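Local coordinates for protein cycloalternan-forming enzyme (Listeria monocytogenes serovar 1/2a, PDB 5F7U) that belongs to glycoside hydrolase family 31 and binds glycans in several separate pockets spread over its TIM barrel and beta-rich domains, at residues Y272-D277 with T281-L286; V776-E781 with A1037-V1042; A414-K419 with E423-D428; P803-D808 with Q814-D819; S955-A958 with G964-A967. The protein carries 1 engineered substitution. All blocks are in the same frame, centred on the assembly; numbering follows the deposited sequence. Where two conformers were deposited one is given.

Contact 1 (Y272-D277 with T281-L286). With GLC (alpha-D-glucopyranose), chain F.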
# COMPACT_ATOMS: atom_id res chain seq x y z
N TYR A 272 -0.32 -15.73 -4.89
CA TYR A 272 -0.21 -16.98 -4.15
C TYR A 272 -0.71 -16.79 -2.73
O TYR A 272 -0.53 -15.72 -2.15
CB TYR A 272 1.24 -17.49 -4.16
CG TYR A 272 1.38 -18.93 -3.79
CD1 TYR A 272 1.22 -19.96 -4.74
CD2 TYR A 272 1.67 -19.28 -2.48
CE1 TYR A 272 1.36 -21.30 -4.37
CE2 TYR A 272 1.78 -20.60 -2.09
CZ TYR A 272 1.64 -21.59 -3.03
OH TYR A 272 1.78 -22.88 -2.55
N ASN A 273 -1.39 -17.81 -2.22
CA ASN A 273 -1.82 -17.81 -0.82
C ASN A 273 -0.75 -18.48 0.07
O ASN A 273 -0.73 -19.71 0.22
CB ASN A 273 -3.21 -18.50 -0.68
CG ASN A 273 -3.61 -18.69 0.79
OD1 ASN A 273 -3.07 -18.04 1.66
ND2 ASN A 273 -4.55 -19.61 1.06
N GLU A 274 0.16 -17.65 0.62
CA GLU A 274 1.25 -18.13 1.50
C GLU A 274 0.98 -17.70 2.93
O GLU A 274 0.99 -16.52 3.23
CB GLU A 274 2.63 -17.60 1.05
CG GLU A 274 3.81 -18.16 1.86
CD GLU A 274 3.99 -19.68 1.67
OE1 GLU A 274 3.53 -20.22 0.65
OE2 GLU A 274 4.58 -20.33 2.56
N TYR A 275 0.72 -18.68 3.79
CA TYR A 275 0.34 -18.41 5.18
C TYR A 275 1.57 -18.09 6.04
O TYR A 275 2.51 -18.90 6.08
CB TYR A 275 -0.40 -19.65 5.68
CG TYR A 275 -0.88 -19.62 7.10
CD1 TYR A 275 -2.01 -18.87 7.47
CD2 TYR A 275 -0.26 -20.40 8.08
CE1 TYR A 275 -2.47 -18.87 8.79
CE2 TYR A 275 -0.71 -20.42 9.39
CZ TYR A 275 -1.83 -19.66 9.74
OH TYR A 275 -2.28 -19.66 11.06
N GLN A 276 1.58 -16.92 6.69
CA GLN A 276 2.59 -16.55 7.71
C GLN A 276 4.03 -16.25 7.27
O GLN A 276 4.69 -15.42 7.89
CB GLN A 276 2.66 -17.58 8.85
CG GLN A 276 1.42 -17.66 9.73
CD GLN A 276 1.57 -18.68 10.89
OE1 GLN A 276 0.66 -18.86 11.69
NE2 GLN A 276 2.71 -19.32 10.97
N ASP A 277 4.54 -16.93 6.25
CA ASP A 277 5.96 -16.75 5.91
C ASP A 277 6.16 -16.09 4.53
O ASP A 277 7.04 -16.47 3.75
CB ASP A 277 6.74 -18.07 6.05
CG ASP A 277 6.29 -19.14 5.08
OD1 ASP A 277 5.24 -18.94 4.43
OD2 ASP A 277 6.98 -20.18 4.95
N THR A 281 9.59 -16.58 2.10
CA THR A 281 9.38 -17.24 0.81
C THR A 281 9.32 -16.25 -0.36
O THR A 281 9.33 -16.67 -1.52
CB THR A 281 8.07 -18.07 0.79
OG1 THR A 281 6.95 -17.20 0.97
CG2 THR A 281 8.05 -19.12 1.90
N GLU A 282 9.22 -14.95 -0.06
CA GLU A 282 9.14 -13.88 -1.07
C GLU A 282 7.89 -14.07 -1.93
O GLU A 282 7.92 -13.88 -3.16
CB GLU A 282 10.44 -13.81 -1.92
CG GLU A 282 11.68 -13.87 -1.04
CD GLU A 282 12.98 -13.55 -1.76
OE1 GLU A 282 13.02 -13.50 -3.00
OE2 GLU A 282 13.99 -13.39 -1.04
N ARG A 283 6.80 -14.47 -1.28
CA ARG A 283 5.52 -14.68 -1.98
C ARG A 283 4.52 -13.58 -1.60
O ARG A 283 4.77 -12.81 -0.66
CB ARG A 283 4.97 -16.07 -1.70
CG ARG A 283 5.91 -17.15 -2.24
CD ARG A 283 5.45 -18.53 -1.84
NE ARG A 283 6.48 -19.50 -2.21
CZ ARG A 283 6.37 -20.81 -2.05
NH1 ARG A 283 5.26 -21.34 -1.50
NH2 ARG A 283 7.39 -21.60 -2.43
N THR A 284 3.42 -13.50 -2.35
CA THR A 284 2.41 -12.49 -2.11
C THR A 284 1.06 -12.85 -2.71
O THR A 284 0.98 -13.57 -3.72
CB THR A 284 2.82 -11.09 -2.62
OG1 THR A 284 1.81 -10.14 -2.25
CG2 THR A 284 3.03 -11.06 -4.17
N TYR A 285 0.02 -12.31 -2.07
CA TYR A 285 -1.35 -12.45 -2.54
C TYR A 285 -1.66 -11.47 -3.66
O TYR A 285 -2.64 -11.63 -4.37
CB TYR A 285 -2.32 -12.10 -1.42
CG TYR A 285 -2.08 -12.77 -0.08
CD1 TYR A 285 -2.62 -14.04 0.18
CD2 TYR A 285 -1.38 -12.09 0.94
CE1 TYR A 285 -2.45 -14.63 1.43
CE2 TYR A 285 -1.21 -12.68 2.19
CZ TYR A 285 -1.73 -13.95 2.41
OH TYR A 285 -1.56 -14.50 3.63
N LEU A 286 -0.86 -10.41 -3.77
CA LEU A 286 -1.23 -9.27 -4.61
C LEU A 286 0.03 -8.86 -5.37
O LEU A 286 0.92 -8.23 -4.82
CB LEU A 286 -1.78 -8.13 -3.72
CG LEU A 286 -2.67 -7.06 -4.38
CD1 LEU A 286 -3.15 -6.11 -3.28
CD2 LEU A 286 -1.92 -6.29 -5.46
C1 GLC F . -5.61 -21.26 5.83
C2 GLC F . -6.12 -20.55 4.57
C3 GLC F . -6.26 -19.04 4.78
C4 GLC F . -7.20 -18.73 5.96
C5 GLC F . -6.66 -19.49 7.19
C6 GLC F . -7.54 -19.38 8.42
O1 GLC F . -4.23 -20.94 6.05
O2 GLC F . -5.21 -20.80 3.49
O3 GLC F . -6.71 -18.42 3.58
O4 GLC F . -7.24 -17.32 6.27
O5 GLC F . -6.40 -20.90 6.98
O6 GLC F . -6.84 -18.48 9.27
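T281 grips D277 through two donors, its backbone N at 3.0 Å and its OG1 at 2.9 Å from D277 O. The hydroxyl comes from above the carbonyl plane, a position set by chi1 of 63°, which also lays T281 CG2 3.4 Å from D277 OD2. T281 ends the short helix 278-281. E282, with positive phi, is the C-prime residue of the Schellman motif that closes it, and the chain then runs back past 272-277. R283 extends alongside Y272, pointing the same way, with guanidinium and ring planes 77° apart. Its NH1 lies 3.6 Å from Y272 CE2, but with R283 CZ 5.1 Å from the ring centroid any cation-pi attraction is at most weak. The same NH1 forms a salt bridge to E274 OE1 at 3.0 Å, meeting the oxygen from above the carboxylate plane (52° out of it). T284 O accepts from Y272 N at 2.8 Å, while T284 OG1 accepts from L286 N in an ST turn and bonds the carbonyl of E255. The ring of Y285 lies against the backbone of Y272 and N273, its hydroxyl held by Q278 and D602. The loop thus brings N273 and Y275 to a glycan pocket shared with the TIM barrel. E274 OE2 and D277 OD1 are modelled 2.4 Å apart, doubtful in detail but consistent with a shared proton; R283 might partly offset the remaining charge.

Contact 2 (V776-E781 with A1037-V1042). With GLC (alpha-D-glucopyranose), chain B.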
# COMPACT_ATOMS: atom_id res chain seq x y z
N VAL A 776 10.60 21.62 17.40
CA VAL A 776 10.97 21.98 16.03
C VAL A 776 12.21 21.17 15.62
O VAL A 776 13.18 21.10 16.37
CB VAL A 776 11.23 23.48 15.90
CG1 VAL A 776 11.61 23.82 14.47
CG2 VAL A 776 9.97 24.28 16.29
N HIS A 777 12.19 20.59 14.41
CA HIS A 777 13.31 19.80 13.93
C HIS A 777 13.68 20.17 12.49
O HIS A 777 13.00 19.74 11.56
CB HIS A 777 12.99 18.31 14.03
CG HIS A 777 12.62 17.86 15.40
ND1 HIS A 777 13.56 17.50 16.34
CD2 HIS A 777 11.41 17.76 16.01
CE1 HIS A 777 12.95 17.18 17.47
NE2 HIS A 777 11.64 17.33 17.29
N PRO A 778 14.76 20.96 12.32
CA PRO A 778 15.33 21.19 10.98
C PRO A 778 15.66 19.88 10.26
O PRO A 778 16.21 18.96 10.86
CB PRO A 778 16.62 21.97 11.28
CG PRO A 778 16.32 22.69 12.55
CD PRO A 778 15.40 21.79 13.35
N GLY A 779 15.31 19.82 8.98
CA GLY A 779 15.56 18.63 8.17
C GLY A 779 16.98 18.46 7.70
O GLY A 779 17.85 19.31 7.98
N GLY A 780 17.22 17.36 7.00
CA GLY A 780 18.55 17.09 6.41
C GLY A 780 19.51 16.23 7.24
O GLY A 780 20.72 16.28 7.00
N GLU A 781 18.97 15.48 8.21
CA GLU A 781 19.76 14.59 9.07
C GLU A 781 18.85 13.55 9.70
O GLU A 781 17.62 13.69 9.64
CB GLU A 781 20.49 15.37 10.17
CG GLU A 781 19.58 16.07 11.17
CD GLU A 781 20.37 16.85 12.21
OE1 GLU A 781 21.52 16.46 12.47
OE2 GLU A 781 19.87 17.87 12.76
N ALA A 1037 21.35 28.88 5.43
CA ALA A 1037 20.42 27.81 5.02
C ALA A 1037 20.66 26.49 5.76
O ALA A 1037 21.79 26.15 6.14
CB ALA A 1037 20.52 27.58 3.52
N GLY A 1038 19.57 25.76 5.98
CA GLY A 1038 19.62 24.45 6.62
C GLY A 1038 19.58 24.58 8.13
O GLY A 1038 19.11 25.58 8.68
N ASN A 1039 20.12 23.56 8.77
CA ASN A 1039 20.15 23.48 10.21
C ASN A 1039 21.32 24.33 10.74
O ASN A 1039 22.48 24.10 10.38
CB ASN A 1039 20.28 22.00 10.59
CG ASN A 1039 20.15 21.76 12.06
OD1 ASN A 1039 20.05 22.69 12.85
ND2 ASN A 1039 20.15 20.49 12.45
N ASN A 1040 21.00 25.30 11.59
CA ASN A 1040 22.04 26.11 12.23
C ASN A 1040 22.29 25.56 13.62
O ASN A 1040 21.34 25.36 14.39
CB ASN A 1040 21.62 27.58 12.32
CG ASN A 1040 21.56 28.25 10.96
OD1 ASN A 1040 22.53 28.86 10.54
ND2 ASN A 1040 20.43 28.13 10.26
N GLN A 1041 23.55 25.31 13.93
CA GLN A 1041 23.92 24.79 15.25
C GLN A 1041 24.05 25.98 16.19
O GLN A 1041 24.95 26.80 16.00
CB GLN A 1041 25.23 24.00 15.19
CG GLN A 1041 25.70 23.49 16.55
CD GLN A 1041 27.06 22.80 16.54
OE1 GLN A 1041 28.06 23.35 16.03
NE2 GLN A 1041 27.11 21.61 17.13
N VAL A 1042 23.18 26.05 17.19
CA VAL A 1042 23.20 27.16 18.16
C VAL A 1042 23.44 26.59 19.55
O VAL A 1042 22.57 25.92 20.10
CB VAL A 1042 21.92 28.02 18.09
CG1 VAL A 1042 21.93 29.15 19.12
CG2 VAL A 1042 21.72 28.58 16.68
C1 GLC B . 9.82 14.25 22.81
C2 GLC B . 10.86 13.22 22.36
C3 GLC B . 12.16 13.93 21.98
C4 GLC B . 11.90 15.05 20.96
C5 GLC B . 10.87 16.03 21.54
C6 GLC B . 10.49 17.19 20.62
O2 GLC B . 11.09 12.29 23.42
O3 GLC B . 13.13 12.99 21.51
O4 GLC B . 13.11 15.74 20.64
O5 GLC B . 9.67 15.29 21.82
O6 GLC B . 10.00 16.68 19.38
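The seam between the family 31 C-terminal domain and the family 6 carbohydrate-binding module is crossed here by P778 and N1039, one from each domain. The proline ring presents its CB to the asparagine amide, with P778 CB 3.6 Å from N1039 CG, and its CG lies 3.7 Å from N1039 OD1. The side chain of N1039 is thrown forward onto the proline because CG stands anti to the backbone N (chi1 -173°). P778 also touches D979 and D981 on strand 975-981, the neighbour of 1039-1045 in the module's sheet, so the proline packs over two adjoining strands. Strand 776-778 is itself an edge strand of a six-stranded antiparallel sheet. Just beyond it, G780 and E781 both face L763 in a G1 beta bulge, and the chain turns so that the E781 side chain reaches back across the seam. In the conformer given, E781 OE2 comes to 2.7 Å from N1039 ND2, with carboxylate and amide planes 72° apart. E781 was modelled in two conformers, which makes this approach doubtful, and the same ND2 has a weak hydrogen bond to D979. One residue before the proline, H777 turns the other way, into a glycan pocket: its NE2 donates to O6 of a glucose at 2.7 Å in a nearly straight bond (167°), and D770, N773 and Y786 bind the same sugar.

Contact 3 (A414-K419 with E423-D428). With GLC (alpha-D-glucopyranose), chain C.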
# COMPACT_ATOMS: atom_id res chain seq x y z
N ALA A 414 -29.98 -21.54 10.19
CA ALA A 414 -31.25 -21.19 9.52
C ALA A 414 -31.84 -22.42 8.85
O ALA A 414 -31.12 -23.23 8.25
CB ALA A 414 -31.04 -20.07 8.49
N THR A 415 -33.15 -22.57 8.98
CA THR A 415 -33.86 -23.66 8.30
C THR A 415 -34.74 -23.07 7.21
O THR A 415 -35.06 -21.87 7.26
CB THR A 415 -34.66 -24.53 9.28
OG1 THR A 415 -35.60 -23.73 10.01
CG2 THR A 415 -33.72 -25.25 10.25
N TYR A 416 -35.09 -23.89 6.22
CA TYR A 416 -35.74 -23.45 4.97
C TYR A 416 -36.08 -24.68 4.10
O TYR A 416 -35.50 -25.75 4.30
CB TYR A 416 -34.82 -22.52 4.16
CG TYR A 416 -33.44 -23.12 3.92
CD1 TYR A 416 -33.20 -23.94 2.81
CD2 TYR A 416 -32.39 -22.91 4.83
CE1 TYR A 416 -31.95 -24.51 2.59
CE2 TYR A 416 -31.14 -23.48 4.62
CZ TYR A 416 -30.93 -24.28 3.51
OH TYR A 416 -29.69 -24.83 3.30
N THR A 417 -36.98 -24.50 3.14
CA THR A 417 -37.17 -25.50 2.10
C THR A 417 -36.10 -25.26 1.04
O THR A 417 -36.01 -24.15 0.49
CB THR A 417 -38.59 -25.44 1.53
OG1 THR A 417 -39.52 -25.67 2.58
CG2 THR A 417 -38.80 -26.49 0.42
N ALA A 418 -35.28 -26.28 0.78
CA ALA A 418 -34.20 -26.16 -0.19
C ALA A 418 -34.76 -25.83 -1.58
O ALA A 418 -35.87 -26.25 -1.93
CB ALA A 418 -33.37 -27.43 -0.24
N LYS A 419 -33.99 -25.06 -2.34
CA LYS A 419 -34.40 -24.66 -3.68
C LYS A 419 -33.51 -25.30 -4.72
O LYS A 419 -32.29 -25.36 -4.57
CB LYS A 419 -34.39 -23.13 -3.82
CG LYS A 419 -35.44 -22.41 -2.99
CD LYS A 419 -35.33 -20.90 -3.19
CE LYS A 419 -36.50 -20.15 -2.56
NZ LYS A 419 -37.81 -20.59 -3.09
N GLU A 423 -32.17 -21.22 -7.76
CA GLU A 423 -33.15 -20.17 -7.44
C GLU A 423 -32.71 -19.46 -6.16
O GLU A 423 -32.15 -20.09 -5.25
CB GLU A 423 -34.57 -20.77 -7.29
CG GLU A 423 -35.20 -21.21 -8.61
CD GLU A 423 -36.33 -22.24 -8.47
OE1 GLU A 423 -36.84 -22.47 -7.35
OE2 GLU A 423 -36.72 -22.83 -9.51
N ALA A 424 -32.92 -18.15 -6.12
CA ALA A 424 -32.47 -17.33 -5.00
C ALA A 424 -33.48 -17.34 -3.86
O ALA A 424 -34.69 -17.51 -4.09
CB ALA A 424 -32.18 -15.91 -5.45
N PHE A 425 -32.97 -17.19 -2.63
CA PHE A 425 -33.80 -17.00 -1.44
C PHE A 425 -34.07 -15.52 -1.17
O PHE A 425 -33.29 -14.64 -1.58
CB PHE A 425 -33.12 -17.60 -0.20
CG PHE A 425 -33.02 -19.10 -0.22
CD1 PHE A 425 -31.92 -19.74 -0.82
CD2 PHE A 425 -34.01 -19.88 0.37
CE1 PHE A 425 -31.84 -21.13 -0.84
CE2 PHE A 425 -33.92 -21.27 0.35
CZ PHE A 425 -32.83 -21.90 -0.26
N SER A 426 -35.19 -15.26 -0.50
CA SER A 426 -35.48 -13.97 0.12
C SER A 426 -35.38 -14.20 1.63
O SER A 426 -35.25 -15.37 2.06
CB SER A 426 -36.88 -13.50 -0.27
OG SER A 426 -37.02 -13.39 -1.68
N TYR A 427 -35.42 -13.11 2.41
CA TYR A 427 -35.36 -13.20 3.88
C TYR A 427 -36.49 -14.05 4.51
O TYR A 427 -36.25 -14.83 5.44
CB TYR A 427 -35.40 -11.80 4.49
CG TYR A 427 -35.01 -11.73 5.96
CD1 TYR A 427 -33.67 -11.80 6.34
CD2 TYR A 427 -35.98 -11.57 6.96
CE1 TYR A 427 -33.30 -11.72 7.68
CE2 TYR A 427 -35.62 -11.50 8.31
CZ TYR A 427 -34.28 -11.56 8.65
OH TYR A 427 -33.87 -11.49 9.97
N ASP A 428 -37.70 -13.88 3.97
CA ASP A 428 -38.92 -14.58 4.41
C ASP A 428 -38.89 -16.09 4.21
O ASP A 428 -39.71 -16.80 4.80
CB ASP A 428 -40.16 -14.03 3.69
CG ASP A 428 -40.50 -12.62 4.11
OD1 ASP A 428 -39.91 -12.11 5.09
OD2 ASP A 428 -41.38 -12.00 3.45
C1 GLC C . -31.42 -26.69 6.28
C2 GLC C . -32.82 -26.91 5.69
C3 GLC C . -32.97 -28.33 5.13
C4 GLC C . -31.85 -28.67 4.16
C5 GLC C . -30.47 -28.40 4.78
C6 GLC C . -29.36 -28.53 3.75
O2 GLC C . -33.82 -26.68 6.69
O3 GLC C . -34.23 -28.45 4.45
O4 GLC C . -31.93 -30.04 3.77
O5 GLC C . -30.41 -27.06 5.33
O6 GLC C . -29.55 -27.56 2.71
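This is an apolar, aromatic contact within the long loop that follows strand 396-399 of the TIM barrel, and it backs a surface glycan pocket. The aliphatic chain of K419 lies over one face of F425. It runs extended from CB to CE (chi2 179°), which lays CG, CD and CE along the ring. Its CD sits almost above the ring centre, 3.8 Å from the F425 centroid and 11° off the normal, a CH-pi contact. K419 CE continues to within 3.5 Å of A424 O. At the edge of the same ring, F425 CE2 meets T417 O at 3.6 Å. F425 CE2 also touches Y416 CD1 at 3.7 Å, the two rings meeting obliquely with planes at 73°. Over one face of the Y416 ring lies a glucose, its C2 above the ring centre. Y416 OH bonds O6 of this sugar at 2.8 Å, Y416 N donates to O2, and Y416 O accepts from O2 and O3. Packing by F425 would restrain the ring, while Y416 OH and the Y416 backbone supply the polar grip on the sugar.

Contact 4 (P803-D808 with Q814-D819). With MG (magnesium ion), chain I.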
# COMPACT_ATOMS: atom_id res chain seq x y z
N PRO A 803 -6.63 19.73 8.43
CA PRO A 803 -7.99 19.81 9.01
C PRO A 803 -8.19 18.75 10.07
O PRO A 803 -7.72 17.60 9.92
CB PRO A 803 -8.90 19.54 7.82
CG PRO A 803 -8.08 18.72 6.89
CD PRO A 803 -6.63 19.12 7.09
N MET A 804 -8.88 19.13 11.14
CA MET A 804 -9.07 18.26 12.29
C MET A 804 -10.48 18.42 12.86
O MET A 804 -11.10 19.47 12.71
CB MET A 804 -8.04 18.54 13.38
CG MET A 804 -6.58 18.48 12.93
SD MET A 804 -5.47 18.82 14.30
CE MET A 804 -5.88 20.50 14.72
N ASN A 805 -10.96 17.37 13.51
CA ASN A 805 -12.23 17.41 14.21
C ASN A 805 -11.91 17.27 15.69
O ASN A 805 -11.52 16.19 16.14
CB ASN A 805 -13.14 16.26 13.73
CG ASN A 805 -14.51 16.32 14.36
OD1 ASN A 805 -14.95 17.38 14.80
ND2 ASN A 805 -15.20 15.18 14.40
N MET A 806 -12.05 18.37 16.44
CA MET A 806 -11.60 18.45 17.85
C MET A 806 -12.76 18.62 18.81
O MET A 806 -13.82 19.12 18.44
CB MET A 806 -10.62 19.63 18.04
CG MET A 806 -9.41 19.61 17.13
SD MET A 806 -8.31 18.21 17.40
CE MET A 806 -6.95 19.01 18.24
N THR A 807 -12.54 18.23 20.07
CA THR A 807 -13.49 18.53 21.15
C THR A 807 -13.23 19.96 21.64
O THR A 807 -12.29 20.62 21.18
CB THR A 807 -13.29 17.60 22.36
OG1 THR A 807 -12.04 17.89 22.98
CG2 THR A 807 -13.34 16.13 21.94
N ASP A 808 -14.02 20.43 22.61
CA ASP A 808 -13.73 21.70 23.27
C ASP A 808 -12.39 21.72 24.02
O ASP A 808 -11.95 22.78 24.49
CB ASP A 808 -14.85 22.08 24.24
CG ASP A 808 -16.07 22.62 23.53
OD1 ASP A 808 -16.07 22.75 22.29
OD2 ASP A 808 -17.05 22.95 24.23
N GLN A 814 -8.38 13.37 21.98
CA GLN A 814 -9.62 13.55 22.72
C GLN A 814 -10.80 13.10 21.87
O GLN A 814 -10.91 13.48 20.70
CB GLN A 814 -9.77 15.01 23.18
CG GLN A 814 -8.61 15.43 24.07
CD GLN A 814 -8.68 16.86 24.52
OE1 GLN A 814 -9.02 17.76 23.74
NE2 GLN A 814 -8.34 17.08 25.79
N ASN A 815 -11.67 12.30 22.46
CA ASN A 815 -12.72 11.55 21.76
C ASN A 815 -13.82 12.43 21.17
O ASN A 815 -14.57 13.08 21.91
CB ASN A 815 -13.33 10.53 22.74
CG ASN A 815 -14.27 9.54 22.08
OD1 ASN A 815 -14.37 9.47 20.86
ND2 ASN A 815 -14.94 8.74 22.90
N VAL A 816 -13.90 12.46 19.84
CA VAL A 816 -15.00 13.15 19.13
C VAL A 816 -16.13 12.22 18.68
O VAL A 816 -17.09 12.64 18.02
CB VAL A 816 -14.48 13.98 17.92
CG1 VAL A 816 -13.66 15.15 18.40
CG2 VAL A 816 -13.70 13.12 16.93
N GLY A 817 -16.01 10.93 19.00
CA GLY A 817 -17.06 9.96 18.71
C GLY A 817 -16.99 9.55 17.25
O GLY A 817 -16.02 9.85 16.55
N ASN A 818 -18.02 8.85 16.78
CA ASN A 818 -18.04 8.33 15.42
C ASN A 818 -19.23 8.80 14.59
O ASN A 818 -19.59 8.15 13.61
CB ASN A 818 -17.93 6.78 15.42
CG ASN A 818 -19.14 6.09 16.05
OD1 ASN A 818 -20.10 6.74 16.49
ND2 ASN A 818 -19.09 4.77 16.10
N ASP A 819 -19.84 9.93 14.96
CA ASP A 819 -20.98 10.42 14.17
C ASP A 819 -20.38 11.20 13.02
O ASP A 819 -19.92 12.33 13.19
CB ASP A 819 -21.98 11.28 14.98
CG ASP A 819 -23.04 11.98 14.10
OD1 ASP A 819 -23.28 11.57 12.93
OD2 ASP A 819 -23.67 12.95 14.59
MG MG I . -18.07 13.36 13.68
O HOH W 1 -17.78 14.73 15.38
O HOH W 2 -9.81 17.79 20.86
O HOH W 3 -16.38 11.64 14.13
O HOH W 4 -17.34 13.65 11.32
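A magnesium site, largely hydrated in this model, sits beside the turn where V816 packs on N805, at the end of strand 801-806. The metal is bound by D819 O at 2.2 Å and by three waters; S822 also belongs to the site. One of these waters accepts from N805 ND2 at 2.8 Å and makes a weak bond to V816 O, so N805 and V816 form part of the metal's second shell. N805 OD1 bonds D824 N, which would help to fix the orientation of the amide. The two methyls of V816 lie against N805: CG1, anti to its own carbonyl carbon (chi1 -68°), is brought 3.3 Å from N805 O, and CG2 is 3.6 Å from N805 ND2. T807 CG2 meets N815 O at 3.3 Å. N815 heads an Asx turn, its OD1 accepting from G817 N, and G817 takes the positive phi that glycine favours. At the far end of the contact, where Q814 OE1 also accepts from Q811 N, a second water accepts from T807 N at 2.9 Å and donates to Q814 OE1 at 3.0 Å.

Contact 5 (S955-A958 with G964-A967). With MG (magnesium ion), chain G; GLC (alpha-D-glucopyranose), chain D.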
# COMPACT_ATOMS: atom_id res chain seq x y z
N SER A 955 9.89 23.15 36.06
CA SER A 955 8.65 23.85 35.76
C SER A 955 8.06 24.50 37.01
O SER A 955 6.84 24.72 37.09
CB SER A 955 7.64 22.90 35.09
OG SER A 955 7.40 21.77 35.91
N ASP A 956 8.93 24.83 37.96
CA ASP A 956 8.52 25.32 39.29
C ASP A 956 8.46 26.86 39.43
O ASP A 956 8.38 27.39 40.56
CB ASP A 956 9.40 24.69 40.38
CG ASP A 956 10.87 25.09 40.28
OD1 ASP A 956 11.36 25.49 39.19
OD2 ASP A 956 11.56 25.00 41.33
N HIS A 957 8.52 27.55 38.30
CA HIS A 957 8.23 28.98 38.22
C HIS A 957 7.32 29.22 37.03
O HIS A 957 7.70 28.93 35.88
CB HIS A 957 9.51 29.80 38.13
CG HIS A 957 10.41 29.65 39.31
ND1 HIS A 957 10.14 30.24 40.53
CD2 HIS A 957 11.55 28.94 39.48
CE1 HIS A 957 11.08 29.91 41.39
NE2 HIS A 957 11.96 29.13 40.78
N ALA A 958 6.12 29.74 37.31
CA ALA A 958 5.08 30.00 36.31
C ALA A 958 5.51 30.97 35.20
O ALA A 958 6.38 31.83 35.41
CB ALA A 958 3.84 30.55 37.00
N GLY A 964 8.26 23.72 30.19
CA GLY A 964 9.12 24.24 31.27
C GLY A 964 10.29 25.06 30.76
O GLY A 964 10.15 25.86 29.81
N PHE A 965 11.43 24.84 31.40
CA PHE A 965 12.67 25.58 31.17
C PHE A 965 13.87 24.76 31.62
O PHE A 965 13.71 23.81 32.39
CB PHE A 965 12.63 26.94 31.90
CG PHE A 965 12.26 26.84 33.36
CD1 PHE A 965 13.23 26.55 34.33
CD2 PHE A 965 10.94 27.07 33.78
CE1 PHE A 965 12.89 26.50 35.68
CE2 PHE A 965 10.59 27.00 35.13
CZ PHE A 965 11.57 26.71 36.08
N VAL A 966 15.05 25.15 31.16
CA VAL A 966 16.31 24.57 31.63
C VAL A 966 16.71 25.33 32.90
O VAL A 966 16.74 26.57 32.89
CB VAL A 966 17.38 24.67 30.52
CG1 VAL A 966 18.77 24.35 31.06
CG2 VAL A 966 17.03 23.71 29.40
N ALA A 967 16.98 24.61 33.99
CA ALA A 967 17.17 25.23 35.32
C ALA A 967 18.63 25.43 35.75
O ALA A 967 19.43 24.48 35.69
CB ALA A 967 16.42 24.43 36.38
MG MG G . 10.14 26.54 27.71
C1 GLC D . 16.54 29.23 42.69
C2 GLC D . 15.38 29.10 41.70
C3 GLC D . 15.71 28.12 40.56
C4 GLC D . 17.04 28.47 39.88
C5 GLC D . 18.13 28.52 40.95
C6 GLC D . 19.50 28.86 40.40
O1 GLC D . 16.66 28.06 43.53
O2 GLC D . 14.19 28.66 42.36
O3 GLC D . 14.63 28.09 39.64
O4 GLC D . 17.34 27.49 38.87
O5 GLC D . 17.78 29.47 41.98
O6 GLC D . 20.40 28.82 41.51
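Van der Waals packing joins the two segments, with the rim of the F965 ring fitted into the bend S955-H957. Its CE2 lies 3.8 Å from S955 CA and 3.6 Å from H957 O, while D956 OD1 meets CZ at 3.3 Å, at the ring edge and near its plane. A chi1 of 51°, which sets CG between backbone N and carbonyl carbon, turns the ring to this side, and W1026 adds an edge-to-face partner. S955 CB also rests 4.3 Å from G964 CA. Metal coordination comes next: G964 O binds magnesium at 2.2 Å together with E942, E944, T961 and D1057. Hydrogen bonding serves the glycan pocket of this family 6 carbohydrate-binding module, where H957 NE2 and O2 of a glucose are 2.8 Å apart, the oxygen lying in the imidazole plane. H957 ND1 bonds D1024, so both ring nitrogens have partners, which should restrain its rotation. H957 O, by contrast, is buried against F965 with no polar partner in the model, which would carry a desolvation cost, perhaps offset by the packing of the ring.

Four of the five contacts adjoin a bound glucose, and each belongs to a different pocket. Contact 1 helps line the 17-residue pocket that draws residues from both the mutarotase-like domain and the TIM barrel. Contact 3 backs another pocket, and its centre is about 38 Å from that of contact 1. Contact 2 joins the C-terminal domain to the carbohydrate-binding module that holds contact 5; their nearest atoms are about 11 Å apart, and in sequence contact 5 falls between the two segments of contact 2, as does contact 4. Contacts 3 and 5 are the most widely separated, their centres about 73 Å apart. Magnesium marks contacts 4 and 5, which lie about 32 Å apart by centres and hold separate ions.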